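Local atomic coordinates of ESX-1 secretion-associated protein EspB (Mycobacterium marinum, PDB entry 7P0Z), a protein that is secreted in association with the mycobacterial ESX-1 system and assembles into a seven-subunit, channel-like structure, probably acting in protein transport. Residues L135-A138 with A139-E143; S144-Q147 with G148-M151; Q218-A221 with R222-H225; D242-E245 with Q246-L250; K249-A252 with E253-T257. All coordinates share one frame; numbering follows the deposited sequence.

In the fold
All five contacts are local and follow one another along the chain; none nests inside or crosses another. Contact 1 is a turn of helix 133-143. Contact 2 closes the tight turn leading into helix 149-166, and its Q147 reaches back weakly to L142 and bonds forward to Q218. Contact 3 ends the long helix 181-224, its centre about 12 Å from that of contact 1. Contacts 4 and 5 share K249 and L250 on helix 244-268; contact 4 opens that helix, while contact 5 meets contact 1 where L135 packs on Q255. Contacts 2, 3 and 5 thus touch contact 1, whereas contact 4 stays about 8 Å from it at the nearest atoms.

Contact 1: L135-A138 with A139-E143; sequences LKTA and ATKLE
K141 lies alongside T137, one helical turn earlier, and both side chains point the same way. From its base outward, the lysine first skirts the threonine carbonyl: CB is 3.6 Å from T137 O and CG 3.7 Å from the same oxygen. CD continues past this oxygen at a longer range, and CE then comes beside the methyl group, 4.0 Å from T137 CG2. The first torsion of K141 (chi1 -84°) sets CG beside its own backbone N, which keeps the base of the chain close to the preceding turn. On T137 the methyl stands anti to the backbone N, where it meets the lysine, while OG1 turns to the other side and is hydrogen-bonded to T133 O.

Beneath these side chains the backbone ladder is regular. K141 N donates to T137 O at 3.0 Å and 173°, and the same i to i+4 pattern is kept by A139 N to L135 O and L142 N to A138 O, both 2.9 Å. A138 and L135 face helix 244-268, with S258 touching both, and L142 meets H225.

The chemistry is therefore divided by face. Across this turn the lysine contributes methylenes rather than its charge, the threonine hydroxyl is occupied within the helix, and the apolar side chains seat the helix against the rest of the bundle.

Contact 2: S144-Q147 with G148-M151; sequences SGDQ and GTSM
D146 crosses T149 and reaches beyond it to S150, its carboxylate lying over the start of the following helix. Its first torsion (chi1 65°) places CG between the backbone N and the carbonyl carbon, which turns both oxygens toward the residues that follow. OD1 accepts the amide of G148, with G148 N 3.0 Å from D146 OD1, and this closes an Asx turn. The donor stands well above the carboxylate plane, 55° out of it, although the N-H points at the oxygen fairly straight (162°).

OD2 is gripped twice by one residue. The S150 hydroxyl donates to its syn lone pair, S150 OG to D146 OD2 being 3.0 Å, while the backbone S150 N lies 3.3 Å from D146 OD2 and approaches from above the plane. T149 adds a looser approach, its OG1 3.5 Å from D146 OD2. The chain itself makes a type I' turn from D146 to T149, with G148 at the N-cap. Since this glycine has no side chain to offer the helix end, the aspartate supplies an acceptor from two residues earlier, and the amides gathered round it would probably stabilise its negative charge.

S150 OG is also hydrogen-bonded to Q36 N, which ties the turn to the N-terminal part of the chain. From within the turn, Q147 OE1 is hydrogen-bonded to Q218 NE2 of helix 181-224. One residue past S150, M151 touches M214 of that helix and A48 and L51 of helix 42-81.

Contact 3: Q218-A221 with R222-H225; sequences QLWA and RRGH
The guanidinium of R223 and the indole of W220 stand almost perpendicular, their planes 85° apart. One face of the guanidinium lies over W220 CA, which is 3.7 Å above the plane and offset toward the rim. The indole is met at its edge, near the ring plane, with R223 NH2 3.8 Å from W220 CD1; this is not a stack of flat faces. The arginine gets there because CG sits between the backbone N and the carbonyl carbon (chi1 71°) and the chain then runs extended to NE, back along the preceding turn. On the way, R223 CG passes 3.6 Å from L219 O, and R223 NH1 also ends 3.6 Å from L219 O, which lies obliquely to the guanidinium.

The helix is meanwhile running out. R222 N to Q218 O and R223 N to L219 O are both 3.0 Å, the first noticeably bent, but G224 N divides weakly between W220 O and A221 O. Beyond it the chain leaves the helix at H225, whose CB is still 3.2 Å from A221 O.

The polar ends have different partners. Q218 bonds to Y265 and Q147 and H225 NE2 to S258 OG, all within the chain, whereas R223 NH1 forms a salt bridge with E259 of a neighbouring subunit. Lying against W220 and L219, the guanidinium is directed along the helix surface, and its charge is paired across the subunit boundary, which probably helps hold the subunits together.

Contact 4: D242-E245 with Q246-L250; sequences DYQE and QAIKL
Q244 and I248 are joined by a backbone bond of good geometry: I248 N donates to Q244 O at 3.0 Å, nearly straight (166°) and in the carbonyl plane. The bond one residue earlier is poorer, with A247 N 3.2 Å from Y243 O and rising 47° above the carbonyl plane. The backbone N of Q246 also points at Y243 O, but this very short contact is doubtful.

Outward from this backbone, I248 folds back over Q244. Its CG1 is anti to the carbonyl carbon (chi1 -52°), which directs the longer branch at the preceding turn. CG1 comes within 3.1 Å of Q244 O, and the terminal I248 CD1 lies 3.6 Å from Q244 CB and 3.5 Å from Q244 OE1. The glutamine chain is bent at its second torsion; while OE1 lies by the isoleucine, NE2 makes a weak hydrogen bond to A238 O.

On another face Y243 and Q246 run side by side. Q246 OE1 approaches the ring obliquely, 3.2 Å from Y243 CD1, with the amide and ring planes about half a right angle apart. Further along, K249 CB merely brushes E245 O at 4.0 Å.

Y243 and A247 both touch L237, and L250 touches L234, so the inner face of this turn packs on helix 228-237. The arrangement is the opening turn of the second arm of an antiparallel helical hairpin, formed by helices 228-237 and 244-268.

Contact 5: K249-A252 with E253-T257; sequences KLYA and EYQET
Y254 and L250 supply the apolar part of this contact. L250 CG sits over one face of the ring in a CH-pi contact, 4.2 Å from the Y254 centroid, and L250 CD1 is 3.7 Å from Y254 CE1. With its CG beside the backbone N (chi1 -78°), the tyrosine lays its ring back over the preceding turn.

Charge is paired on another face. K249 and E253 lie alongside each other, and the bend at the last lysine torsion (chi4 -74°) turns NZ to E253 OE2, a long salt bridge of 3.7 Å.

Amide and aromatic ring meet where Y251 and Q255 cross, the planes of the Y251 ring and the Q255 amide being 76° apart. Q255 OE1 comes obliquely to the ring, 2.9 Å from Y251 CE2; the same ring stands edge-to-face with F132.

Backbone bonds run unbroken through the turn, such as Y254 N to L250 O at 2.9 Å. One turn on, T257 OG1 donates back to Y254 O at 2.8 Å.

Pairs four residues apart along an alpha-helix are thus sorted by face: Y251 and Y254 both touch L234 of helix 228-237, the other arm of the helical hairpin, while K249 and E253 make their weak pairing on the exposed side.

Contact 1: L135-A138 with A139-E143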
loop_
_atom_site.group_PDB
_atom_site.type_symbol
_atom_site.label_atom_id
_atom_site.label_comp_id
_atom_site.label_asym_id
_atom_site.label_seq_id
_atom_site.Cartn_x
_atom_site.Cartn_y
_atom_site.Cartn_z
ATOM N N LEU A 135 -18.747 34.958 -18.191
ATOM C CA LEU A 135 -19.704 33.880 -18.381
ATOM C C LEU A 135 -20.005 33.670 -19.851
ATOM O O LEU A 135 -20.097 32.532 -20.313
ATOM C CB LEU A 135 -20.987 34.170 -17.619
ATOM C CG LEU A 135 -21.125 33.766 -16.162
ATOM C CD1 LEU A 135 -21.106 32.291 -16.051
ATOM C CD2 LEU A 135 -20.023 34.364 -15.323
ATOM N N LYS A 136 -20.175 34.747 -20.605
ATOM C CA LYS A 136 -20.469 34.585 -22.019
ATOM C C LYS A 136 -19.298 33.960 -22.754
ATOM O O LYS A 136 -19.495 33.148 -23.654
ATOM C CB LYS A 136 -20.861 35.920 -22.635
ATOM C CG LYS A 136 -22.279 36.288 -22.347
ATOM C CD LYS A 136 -22.543 37.749 -22.580
ATOM C CE LYS A 136 -22.536 38.113 -24.036
ATOM N NZ LYS A 136 -22.843 39.557 -24.183
ATOM N N THR A 137 -18.076 34.303 -22.369
ATOM C CA THR A 137 -16.910 33.679 -22.973
ATOM C C THR A 137 -16.855 32.198 -22.651
ATOM O O THR A 137 -16.677 31.359 -23.542
ATOM C CB THR A 137 -15.647 34.371 -22.491
ATOM O OG1 THR A 137 -15.839 35.781 -22.562
ATOM C CG2 THR A 137 -14.497 34.011 -23.355
ATOM N N ALA A 138 -17.000 31.859 -21.375
ATOM C CA ALA A 138 -16.972 30.465 -20.976
ATOM C C ALA A 138 -18.025 29.664 -21.720
ATOM O O ALA A 138 -17.735 28.599 -22.268
ATOM C CB ALA A 138 -17.182 30.352 -19.475
ATOM N N ALA A 139 -19.253 30.161 -21.753
ATOM C CA ALA A 139 -20.318 29.429 -22.419
ATOM C C ALA A 139 -20.073 29.323 -23.909
ATOM O O ALA A 139 -20.305 28.268 -24.505
ATOM C CB ALA A 139 -21.658 30.096 -22.155
ATOM N N THR A 140 -19.616 30.399 -24.535
ATOM C CA THR A 140 -19.426 30.358 -25.973
ATOM C C THR A 140 -18.391 29.321 -26.342
ATOM O O THR A 140 -18.581 28.558 -27.289
ATOM C CB THR A 140 -19.003 31.719 -26.481
ATOM O OG1 THR A 140 -19.794 32.709 -25.838
ATOM C CG2 THR A 140 -19.243 31.799 -27.941
ATOM N N LYS A 141 -17.295 29.275 -25.597
ATOM C CA LYS A 141 -16.302 28.242 -25.827
ATOM C C LYS A 141 -16.880 26.860 -25.585
ATOM O O LYS A 141 -16.736 25.967 -26.417
ATOM C CB LYS A 141 -15.103 28.479 -24.927
ATOM C CG LYS A 141 -14.141 29.444 -25.492
ATOM C CD LYS A 141 -13.043 29.696 -24.517
ATOM C CE LYS A 141 -12.357 30.967 -24.862
ATOM N NZ LYS A 141 -12.598 31.225 -26.278
ATOM N N LEU A 142 -17.573 26.679 -24.469
ATOM C CA LEU A 142 -18.075 25.362 -24.133
ATOM C C LEU A 142 -19.042 24.825 -25.174
ATOM O O LEU A 142 -19.137 23.614 -25.358
ATOM C CB LEU A 142 -18.747 25.405 -22.778
ATOM C CG LEU A 142 -19.194 24.040 -22.287
ATOM C CD1 LEU A 142 -17.979 23.175 -21.969
ATOM C CD2 LEU A 142 -20.080 24.187 -21.092
ATOM N N GLU A 143 -19.775 25.679 -25.851
ATOM C CA GLU A 143 -20.745 25.169 -26.802
ATOM C C GLU A 143 -20.239 25.174 -28.222
ATOM O O GLU A 143 -20.983 24.808 -29.127
ATOM C CB GLU A 143 -22.034 25.966 -26.713
ATOM C CG GLU A 143 -22.574 26.020 -25.314
ATOM C CD GLU A 143 -23.764 26.931 -25.180
ATOM O OE1 GLU A 143 -24.320 27.347 -26.219
ATOM O OE2 GLU A 143 -24.149 27.231 -24.036
#

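Contact 2: S144-Q147 with G148-M151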
loop_
_atom_site.group_PDB
_atom_site.type_symbol
_atom_site.label_atom_id
_atom_site.label_comp_id
_atom_site.label_asym_id
_atom_site.label_seq_id
_atom_site.Cartn_x
_atom_site.Cartn_y
_atom_site.Cartn_z
ATOM N N SER A 144 -19.004 25.571 -28.438
ATOM C CA SER A 144 -18.430 25.499 -29.760
ATOM C C SER A 144 -17.887 24.091 -30.013
ATOM O O SER A 144 -18.074 23.171 -29.220
ATOM C CB SER A 144 -17.343 26.549 -29.901
ATOM O OG SER A 144 -16.802 26.516 -31.191
ATOM N N GLY A 145 -17.209 23.917 -31.128
ATOM C CA GLY A 145 -16.637 22.637 -31.442
ATOM C C GLY A 145 -17.692 21.652 -31.891
ATOM O O GLY A 145 -18.851 21.993 -32.113
ATOM N N ASP A 146 -17.274 20.404 -32.028
ATOM C CA ASP A 146 -18.190 19.376 -32.481
ATOM C C ASP A 146 -18.778 18.584 -31.340
ATOM O O ASP A 146 -19.498 17.617 -31.587
ATOM C CB ASP A 146 -17.505 18.441 -33.464
ATOM C CG ASP A 146 -16.368 17.648 -32.847
ATOM O OD1 ASP A 146 -16.079 17.782 -31.648
ATOM O OD2 ASP A 146 -15.732 16.898 -33.600
ATOM N N GLN A 147 -18.476 18.968 -30.110
ATOM C CA GLN A 147 -19.064 18.398 -28.915
ATOM C C GLN A 147 -18.674 16.952 -28.718
ATOM O O GLN A 147 -19.285 16.250 -27.923
ATOM C CB GLN A 147 -20.580 18.546 -28.938
ATOM C CG GLN A 147 -20.982 19.975 -29.012
ATOM C CD GLN A 147 -20.528 20.737 -27.818
ATOM O OE1 GLN A 147 -20.784 20.344 -26.690
ATOM N NE2 GLN A 147 -19.789 21.805 -28.053
ATOM N N GLY A 148 -17.661 16.491 -29.434
ATOM C CA GLY A 148 -17.073 15.206 -29.175
ATOM C C GLY A 148 -17.330 14.118 -30.181
ATOM O O GLY A 148 -16.979 12.972 -29.908
ATOM N N THR A 149 -17.918 14.413 -31.332
ATOM C CA THR A 149 -18.182 13.325 -32.262
ATOM C C THR A 149 -16.891 12.779 -32.849
ATOM O O THR A 149 -16.761 11.568 -33.051
ATOM C CB THR A 149 -19.122 13.772 -33.370
ATOM O OG1 THR A 149 -18.546 14.863 -34.083
ATOM C CG2 THR A 149 -20.400 14.199 -32.765
ATOM N N SER A 150 -15.929 13.647 -33.135
ATOM C CA SER A 150 -14.682 13.142 -33.676
ATOM C C SER A 150 -13.903 12.373 -32.623
ATOM O O SER A 150 -13.165 11.448 -32.958
ATOM C CB SER A 150 -13.845 14.270 -34.249
ATOM O OG SER A 150 -13.331 15.065 -33.221
ATOM N N MET A 151 -14.078 12.712 -31.353
ATOM C CA MET A 151 -13.509 11.894 -30.299
ATOM C C MET A 151 -14.096 10.500 -30.305
ATOM O O MET A 151 -13.384 9.521 -30.084
ATOM C CB MET A 151 -13.740 12.532 -28.944
ATOM C CG MET A 151 -12.909 13.731 -28.740
ATOM S SD MET A 151 -11.401 13.362 -27.875
ATOM C CE MET A 151 -10.522 14.887 -28.149
#

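Contact 3: Q218-A221 with R222-H225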
loop_
_atom_site.group_PDB
_atom_site.type_symbol
_atom_site.label_atom_id
_atom_site.label_comp_id
_atom_site.label_asym_id
_atom_site.label_seq_id
_atom_site.Cartn_x
_atom_site.Cartn_y
_atom_site.Cartn_z
ATOM N N GLN A 218 -17.103 16.245 -21.988
ATOM C CA GLN A 218 -17.797 17.305 -22.693
ATOM C C GLN A 218 -19.285 17.285 -22.386
ATOM O O GLN A 218 -19.886 18.332 -22.132
ATOM C CB GLN A 218 -17.557 17.181 -24.188
ATOM C CG GLN A 218 -18.183 18.286 -24.995
ATOM C CD GLN A 218 -17.583 19.645 -24.688
ATOM O OE1 GLN A 218 -16.457 19.748 -24.225
ATOM N NE2 GLN A 218 -18.331 20.691 -24.964
ATOM N N LEU A 219 -19.894 16.106 -22.380
ATOM C CA LEU A 219 -21.311 16.048 -22.045
ATOM C C LEU A 219 -21.570 16.500 -20.615
ATOM O O LEU A 219 -22.520 17.248 -20.350
ATOM C CB LEU A 219 -21.843 14.640 -22.254
ATOM C CG LEU A 219 -21.840 14.212 -23.706
ATOM C CD1 LEU A 219 -22.564 12.911 -23.847
ATOM C CD2 LEU A 219 -22.449 15.269 -24.566
ATOM N N TRP A 220 -20.752 16.041 -19.682
ATOM C CA TRP A 220 -20.948 16.382 -18.284
ATOM C C TRP A 220 -20.848 17.880 -18.070
ATOM O O TRP A 220 -21.644 18.476 -17.334
ATOM C CB TRP A 220 -19.911 15.653 -17.450
ATOM C CG TRP A 220 -19.879 16.065 -16.074
ATOM C CD1 TRP A 220 -20.570 15.527 -15.058
ATOM C CD2 TRP A 220 -19.099 17.113 -15.524
ATOM N NE1 TRP A 220 -20.279 16.170 -13.898
ATOM C CE2 TRP A 220 -19.376 17.158 -14.159
ATOM C CE3 TRP A 220 -18.195 18.027 -16.058
ATOM C CZ2 TRP A 220 -18.787 18.067 -13.319
ATOM C CZ3 TRP A 220 -17.620 18.928 -15.229
ATOM C CH2 TRP A 220 -17.923 18.954 -13.873
ATOM N N ALA A 221 -19.881 18.506 -18.713
ATOM C CA ALA A 221 -19.718 19.935 -18.580
ATOM C C ALA A 221 -20.860 20.673 -19.241
ATOM O O ALA A 221 -21.259 21.743 -18.787
ATOM C CB ALA A 221 -18.394 20.362 -19.193
ATOM N N ARG A 222 -21.380 20.135 -20.327
ATOM C CA ARG A 222 -22.409 20.868 -21.030
ATOM C C ARG A 222 -23.715 20.848 -20.261
ATOM O O ARG A 222 -24.464 21.824 -20.284
ATOM C CB ARG A 222 -22.603 20.296 -22.408
ATOM C CG ARG A 222 -23.352 21.208 -23.237
ATOM C CD ARG A 222 -23.487 20.681 -24.605
ATOM N NE ARG A 222 -24.288 21.582 -25.403
ATOM C CZ ARG A 222 -23.767 22.650 -25.961
ATOM N NH1 ARG A 222 -22.497 22.905 -25.750
ATOM N NH2 ARG A 222 -24.507 23.464 -26.690
ATOM N N ARG A 223 -24.015 19.762 -19.580
ATOM C CA ARG A 223 -25.228 19.809 -18.788
ATOM C C ARG A 223 -24.980 20.319 -17.382
ATOM O O ARG A 223 -25.923 20.419 -16.602
ATOM C CB ARG A 223 -25.901 18.450 -18.682
ATOM C CG ARG A 223 -25.149 17.528 -17.834
ATOM C CD ARG A 223 -25.847 16.234 -17.653
ATOM N NE ARG A 223 -24.964 15.324 -16.934
ATOM C CZ ARG A 223 -24.151 14.456 -17.522
ATOM N NH1 ARG A 223 -24.123 14.361 -18.838
ATOM N NH2 ARG A 223 -23.373 13.679 -16.793
ATOM N N GLY A 224 -23.749 20.603 -17.014
ATOM C CA GLY A 224 -23.538 21.188 -15.715
ATOM C C GLY A 224 -23.312 22.672 -15.714
ATOM O O GLY A 224 -23.109 23.254 -14.651
ATOM N N HIS A 225 -23.336 23.302 -16.867
ATOM C CA HIS A 225 -22.930 24.667 -17.025
ATOM C C HIS A 225 -24.058 25.475 -17.629
ATOM O O HIS A 225 -24.747 24.992 -18.529
ATOM C CB HIS A 225 -21.725 24.740 -17.932
ATOM C CG HIS A 225 -21.020 26.051 -17.933
ATOM N ND1 HIS A 225 -21.202 26.983 -18.929
ATOM C CD2 HIS A 225 -20.068 26.555 -17.119
ATOM C CE1 HIS A 225 -20.423 28.023 -18.705
ATOM N NE2 HIS A 225 -19.720 27.786 -17.615
#

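Contact 4: D242-E245 with Q246-L250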
loop_
_atom_site.group_PDB
_atom_site.type_symbol
_atom_site.label_atom_id
_atom_site.label_comp_id
_atom_site.label_asym_id
_atom_site.label_seq_id
_atom_site.Cartn_x
_atom_site.Cartn_y
_atom_site.Cartn_z
ATOM N N ASP A 242 -36.384 46.099 -11.997
ATOM C CA ASP A 242 -37.310 45.652 -10.965
ATOM C C ASP A 242 -36.904 44.358 -10.285
ATOM O O ASP A 242 -37.422 44.068 -9.203
ATOM C CB ASP A 242 -38.707 45.436 -11.542
ATOM C CG ASP A 242 -38.748 44.313 -12.551
ATOM O OD1 ASP A 242 -37.687 43.760 -12.897
ATOM O OD2 ASP A 242 -39.858 43.962 -12.989
ATOM N N TYR A 243 -36.032 43.555 -10.899
ATOM C CA TYR A 243 -35.743 42.199 -10.467
ATOM C C TYR A 243 -34.427 42.066 -9.731
ATOM O O TYR A 243 -34.166 40.998 -9.172
ATOM C CB TYR A 243 -35.741 41.266 -11.671
ATOM C CG TYR A 243 -37.066 40.615 -11.937
ATOM C CD1 TYR A 243 -37.695 39.886 -10.959
ATOM C CD2 TYR A 243 -37.686 40.735 -13.166
ATOM C CE1 TYR A 243 -38.897 39.283 -11.197
ATOM C CE2 TYR A 243 -38.893 40.141 -13.410
ATOM C CZ TYR A 243 -39.491 39.416 -12.422
ATOM O OH TYR A 243 -40.695 38.814 -12.661
ATOM N N GLN A 244 -33.629 43.134 -9.679
ATOM C CA GLN A 244 -32.258 43.091 -9.184
ATOM C C GLN A 244 -32.096 42.157 -8.007
ATOM O O GLN A 244 -31.191 41.316 -7.988
ATOM C CB GLN A 244 -31.830 44.494 -8.777
ATOM C CG GLN A 244 -31.793 45.414 -9.937
ATOM C CD GLN A 244 -30.803 44.970 -10.957
ATOM O OE1 GLN A 244 -29.594 45.048 -10.749
ATOM N NE2 GLN A 244 -31.305 44.444 -12.060
ATOM N N GLU A 245 -33.002 42.272 -7.029
ATOM C CA GLU A 245 -33.022 41.366 -5.886
ATOM C C GLU A 245 -32.833 39.917 -6.304
ATOM O O GLU A 245 -32.337 39.102 -5.523
ATOM C CB GLU A 245 -34.344 41.482 -5.125
ATOM C CG GLU A 245 -34.787 42.894 -4.754
ATOM C CD GLU A 245 -36.187 42.936 -4.138
ATOM O OE1 GLU A 245 -37.014 42.052 -4.444
ATOM O OE2 GLU A 245 -36.451 43.844 -3.328
ATOM N N GLN A 246 -33.239 39.575 -7.516
ATOM C CA GLN A 246 -33.191 38.202 -7.976
ATOM C C GLN A 246 -32.050 37.979 -8.958
ATOM O O GLN A 246 -31.245 37.058 -8.785
ATOM C CB GLN A 246 -34.524 37.855 -8.629
ATOM C CG GLN A 246 -34.929 36.432 -8.494
ATOM C CD GLN A 246 -36.288 36.201 -9.083
ATOM O OE1 GLN A 246 -36.884 37.110 -9.648
ATOM N NE2 GLN A 246 -36.806 34.994 -8.929
ATOM N N ALA A 247 -31.957 38.842 -9.963
ATOM C CA ALA A 247 -30.952 38.690 -10.998
ATOM C C ALA A 247 -29.544 38.728 -10.431
ATOM O O ALA A 247 -28.674 37.998 -10.895
ATOM C CB ALA A 247 -31.123 39.776 -12.051
ATOM N N ILE A 248 -29.277 39.603 -9.472
ATOM C CA ILE A 248 -27.923 39.677 -8.943
ATOM C C ILE A 248 -27.570 38.387 -8.226
ATOM O O ILE A 248 -26.459 37.855 -8.368
ATOM C CB ILE A 248 -27.804 40.911 -8.035
ATOM C CG1 ILE A 248 -28.295 42.146 -8.801
ATOM C CG2 ILE A 248 -26.394 41.101 -7.538
ATOM C CD1 ILE A 248 -28.549 43.326 -7.939
ATOM N N LYS A 249 -28.520 37.853 -7.465
ATOM C CA LYS A 249 -28.367 36.542 -6.853
ATOM C C LYS A 249 -28.064 35.474 -7.898
ATOM O O LYS A 249 -27.115 34.691 -7.758
ATOM C CB LYS A 249 -29.647 36.214 -6.095
ATOM C CG LYS A 249 -29.701 34.861 -5.439
ATOM C CD LYS A 249 -31.007 34.719 -4.700
ATOM C CE LYS A 249 -31.203 33.349 -4.114
ATOM N NZ LYS A 249 -31.526 32.403 -5.181
ATOM N N LEU A 250 -28.851 35.449 -8.968
ATOM C CA LEU A 250 -28.665 34.444 -10.004
ATOM C C LEU A 250 -27.319 34.601 -10.696
ATOM O O LEU A 250 -26.690 33.609 -11.063
ATOM C CB LEU A 250 -29.796 34.519 -11.020
ATOM C CG LEU A 250 -29.949 33.274 -11.893
ATOM C CD1 LEU A 250 -29.829 32.032 -11.061
ATOM C CD2 LEU A 250 -31.260 33.266 -12.632
#

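Contact 5: K249-A252 with E253-T257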
loop_
_atom_site.group_PDB
_atom_site.type_symbol
_atom_site.label_atom_id
_atom_site.label_comp_id
_atom_site.label_asym_id
_atom_site.label_seq_id
_atom_site.Cartn_x
_atom_site.Cartn_y
_atom_site.Cartn_z
ATOM N N LYS A 249 -28.520 37.853 -7.465
ATOM C CA LYS A 249 -28.367 36.542 -6.853
ATOM C C LYS A 249 -28.064 35.474 -7.898
ATOM O O LYS A 249 -27.115 34.691 -7.758
ATOM C CB LYS A 249 -29.647 36.214 -6.095
ATOM C CG LYS A 249 -29.701 34.861 -5.439
ATOM C CD LYS A 249 -31.007 34.719 -4.700
ATOM C CE LYS A 249 -31.203 33.349 -4.114
ATOM N NZ LYS A 249 -31.526 32.403 -5.181
ATOM N N LEU A 250 -28.851 35.449 -8.968
ATOM C CA LEU A 250 -28.665 34.444 -10.004
ATOM C C LEU A 250 -27.319 34.601 -10.696
ATOM O O LEU A 250 -26.690 33.609 -11.063
ATOM C CB LEU A 250 -29.796 34.519 -11.020
ATOM C CG LEU A 250 -29.949 33.274 -11.893
ATOM C CD1 LEU A 250 -29.829 32.032 -11.061
ATOM C CD2 LEU A 250 -31.260 33.266 -12.632
ATOM N N TYR A 251 -26.878 35.832 -10.908
ATOM C CA TYR A 251 -25.575 36.060 -11.516
ATOM C C TYR A 251 -24.476 35.473 -10.663
ATOM O O TYR A 251 -23.563 34.817 -11.165
ATOM C CB TYR A 251 -25.335 37.543 -11.678
ATOM C CG TYR A 251 -24.004 37.911 -12.243
ATOM C CD1 TYR A 251 -23.819 37.982 -13.595
ATOM C CD2 TYR A 251 -22.937 38.210 -11.429
ATOM C CE1 TYR A 251 -22.630 38.347 -14.128
ATOM C CE2 TYR A 251 -21.741 38.568 -11.957
ATOM C CZ TYR A 251 -21.595 38.630 -13.311
ATOM O OH TYR A 251 -20.409 38.985 -13.869
ATOM N N ALA A 252 -24.530 35.727 -9.365
ATOM C CA ALA A 252 -23.501 35.167 -8.510
ATOM C C ALA A 252 -23.550 33.650 -8.533
ATOM O O ALA A 252 -22.504 32.992 -8.523
ATOM C CB ALA A 252 -23.646 35.690 -7.086
ATOM N N GLU A 253 -24.746 33.069 -8.560
ATOM C CA GLU A 253 -24.811 31.612 -8.576
ATOM C C GLU A 253 -24.258 31.035 -9.872
ATOM O O GLU A 253 -23.529 30.037 -9.854
ATOM C CB GLU A 253 -26.233 31.135 -8.351
ATOM C CG GLU A 253 -26.637 31.224 -6.906
ATOM C CD GLU A 253 -27.992 30.623 -6.642
ATOM O OE1 GLU A 253 -28.687 30.273 -7.614
ATOM O OE2 GLU A 253 -28.351 30.482 -5.460
ATOM N N TYR A 254 -24.610 31.633 -11.003
ATOM C CA TYR A 254 -24.042 31.202 -12.264
ATOM C C TYR A 254 -22.535 31.288 -12.228
ATOM O O TYR A 254 -21.844 30.360 -12.635
ATOM C CB TYR A 254 -24.552 32.045 -13.415
ATOM C CG TYR A 254 -25.919 31.702 -13.878
ATOM C CD1 TYR A 254 -26.664 30.726 -13.249
ATOM C CD2 TYR A 254 -26.428 32.286 -15.018
ATOM C CE1 TYR A 254 -27.905 30.403 -13.704
ATOM C CE2 TYR A 254 -27.649 31.965 -15.481
ATOM C CZ TYR A 254 -28.389 31.025 -14.830
ATOM O OH TYR A 254 -29.628 30.724 -15.327
ATOM N N GLN A 255 -22.013 32.412 -11.786
ATOM C CA GLN A 255 -20.582 32.621 -11.850
ATOM C C GLN A 255 -19.862 31.623 -10.964
ATOM O O GLN A 255 -18.802 31.096 -11.330
ATOM C CB GLN A 255 -20.298 34.055 -11.454
ATOM C CG GLN A 255 -18.936 34.521 -11.697
ATOM C CD GLN A 255 -18.830 35.985 -11.437
ATOM O OE1 GLN A 255 -19.801 36.610 -11.053
ATOM N NE2 GLN A 255 -17.650 36.549 -11.650
ATOM N N GLU A 256 -20.466 31.300 -9.828
ATOM C CA GLU A 256 -19.975 30.202 -9.013
ATOM C C GLU A 256 -19.915 28.911 -9.805
ATOM O O GLU A 256 -18.835 28.342 -10.001
ATOM C CB GLU A 256 -20.873 30.011 -7.803
ATOM C CG GLU A 256 -20.444 28.860 -6.941
ATOM C CD GLU A 256 -21.308 28.698 -5.716
ATOM O OE1 GLU A 256 -22.279 29.469 -5.565
ATOM O OE2 GLU A 256 -21.019 27.804 -4.898
ATOM N N THR A 257 -21.075 28.422 -10.241
ATOM C CA THR A 257 -21.124 27.133 -10.916
ATOM C C THR A 257 -20.181 27.096 -12.107
ATOM O O THR A 257 -19.609 26.055 -12.418
ATOM C CB THR A 257 -22.537 26.825 -11.382
ATOM O OG1 THR A 257 -23.005 27.898 -12.195
ATOM C CG2 THR A 257 -23.446 26.650 -10.228
#